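Side-chain contact in cytosolic phospholipase A2 delta (Homo sapiens, PDB 5IZ5), which hydrolyses glycerophospholipids at the sn-2 position in a calcium-dependent manner, with a preference for linoleic acid, and associates with membranes through its C2 domain: residues Tyr97-Asp100 against Glu104-Ile107. The protein carries 3 engineered substitutions. Residues are numbered along the deposited sequence; the frame is centred on the assembly and turned at random.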
loop_
_atom_site.group_PDB
_atom_site.type_symbol
_atom_site.label_atom_id
_atom_site.label_comp_id
_atom_site.label_asym_id
_atom_site.label_seq_id
_atom_site.Cartn_x
_atom_site.Cartn_y
_atom_site.Cartn_z
ATOM N N TYR B 97 33.960 -5.589 7.623
ATOM C CA TYR B 97 33.573 -6.375 8.785
ATOM C C TYR B 97 34.818 -6.910 9.490
ATOM O O TYR B 97 35.879 -7.045 8.878
ATOM C CB TYR B 97 32.672 -7.532 8.358
ATOM C CG TYR B 97 31.252 -7.130 8.036
ATOM C CD1 TYR B 97 30.271 -7.114 9.026
ATOM C CD2 TYR B 97 30.884 -6.779 6.740
ATOM C CE1 TYR B 97 28.966 -6.754 8.734
ATOM C CE2 TYR B 97 29.582 -6.416 6.438
ATOM C CZ TYR B 97 28.629 -6.408 7.436
ATOM O OH TYR B 97 27.337 -6.046 7.140
ATOM N N ASP B 98 34.669 -7.213 10.778
ATOM C CA ASP B 98 35.742 -7.775 11.596
ATOM C C ASP B 98 35.442 -9.256 11.797
ATOM O O ASP B 98 34.453 -9.605 12.444
ATOM C CB ASP B 98 35.804 -7.044 12.942
ATOM C CG ASP B 98 36.936 -7.537 13.846
ATOM O OD1 ASP B 98 37.737 -8.407 13.441
ATOM O OD2 ASP B 98 37.029 -7.036 14.982
ATOM N N GLU B 99 36.287 -10.124 11.243
ATOM C CA GLU B 99 36.022 -11.562 11.281
ATOM C C GLU B 99 36.224 -12.164 12.672
ATOM O O GLU B 99 37.257 -11.956 13.309
ATOM C CB GLU B 99 36.886 -12.309 10.267
ATOM C CG GLU B 99 36.489 -13.771 10.113
ATOM C CD GLU B 99 37.227 -14.456 8.982
ATOM O OE1 GLU B 99 38.364 -14.917 9.204
ATOM O OE2 GLU B 99 36.669 -14.531 7.869
ATOM N N ASP B 100 35.220 -12.912 13.122
ATOM C CA ASP B 100 35.272 -13.641 14.383
ATOM C C ASP B 100 34.540 -14.956 14.179
ATOM O O ASP B 100 33.359 -14.967 13.834
ATOM C CB ASP B 100 34.614 -12.820 15.495
ATOM C CG ASP B 100 34.764 -13.440 16.872
ATOM O OD1 ASP B 100 34.568 -14.667 17.051
ATOM O OD2 ASP B 100 35.046 -12.663 17.797
ATOM N N GLU B 104 28.807 -13.520 15.320
ATOM C CA GLU B 104 28.550 -12.859 14.050
ATOM C C GLU B 104 29.437 -11.622 13.965
ATOM O O GLU B 104 29.618 -10.898 14.945
ATOM C CB GLU B 104 27.069 -12.500 13.889
ATOM C CG GLU B 104 26.172 -13.721 13.707
ATOM C CD GLU B 104 24.725 -13.368 13.396
ATOM O OE1 GLU B 104 23.955 -14.304 13.095
ATOM O OE2 GLU B 104 24.352 -12.173 13.462
ATOM N N ASP B 105 30.009 -11.415 12.788
ATOM C CA ASP B 105 31.050 -10.411 12.592
ATOM C C ASP B 105 30.517 -8.995 12.754
ATOM O O ASP B 105 29.458 -8.663 12.228
ATOM C CB ASP B 105 31.674 -10.588 11.208
ATOM C CG ASP B 105 32.388 -11.915 11.059
ATOM O OD1 ASP B 105 32.784 -12.257 9.928
ATOM O OD2 ASP B 105 32.555 -12.626 12.077
ATOM N N ASP B 106 31.249 -8.175 13.504
ATOM C CA ASP B 106 30.881 -6.779 13.693
ATOM C C ASP B 106 31.323 -5.951 12.499
ATOM O O ASP B 106 32.386 -6.186 11.917
ATOM C CB ASP B 106 31.510 -6.201 14.963
ATOM C CG ASP B 106 30.832 -6.682 16.230
ATOM O OD1 ASP B 106 31.399 -6.437 17.313
ATOM O OD2 ASP B 106 29.741 -7.292 16.154
ATOM N N ILE B 107 30.484 -4.988 12.140
ATOM C CA ILE B 107 30.798 -4.041 11.082
ATOM C C ILE B 107 31.628 -2.905 11.673
ATOM O O ILE B 107 31.276 -2.358 12.717
ATOM C CB ILE B 107 29.507 -3.513 10.407
ATOM C CG1 ILE B 107 29.835 -2.843 9.075
ATOM C CG2 ILE B 107 28.732 -2.563 11.319
ATOM C CD1 ILE B 107 28.633 -2.705 8.169
#
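Ile107 lays its CG1 branch over one face of the Tyr97 ring, 4.2 Å from the centroid and 16° off the ring normal, a CH-pi contact offset toward the CE1-CZ rim. With CG1 anti to the backbone N, the ethyl arm runs along the ring until CD1 lies 3.7 Å from Tyr97 OH, while the ring edge at CD1 meets the carbonyl O of Asp105. The two residues form an antiparallel non-hydrogen-bonded pair, and Tyr97 also touches Ile52 of strand 49-55. Next along the hairpin, Asp98 N donates to Asp106 O at 2.8 Å.

Past this bond the side chain of Asp105 reaches across to the backbone of Asp98-Asp100. Its CB packs 3.2 Å from Asp98 O, and CG swings to the side of its own backbone N, anti to the carbonyl carbon (chi1 -64°), which turns the carboxylate to the other arm of the turn. There OD2 accepts the amide N of Asp100 at 2.9 Å, the N-H coming from above the carboxylate plane, 56° out of it. The other oxygen, OD1, lies 3.6 Å from Glu99 CA and takes a hydrogen bond from Tyr50 OH, so both oxygens are held and the rotation of the group is fixed. Asp100 OD1 in turn accepts the amides of Val102 and Thr103, tying the turn from within, and Asp98 OD1 accepts Asp48 N.

Asp98, Asp100 and Asp106, with Asp48, are predicted calcium ligands; Asp105, which holds the amide of Asp100, is placed to act as a second-shell residue of that site. An aspartate-rich hairpin tip between strands 91-98 and 106-114 is characteristic of the calcium-binding loops of a C2 domain.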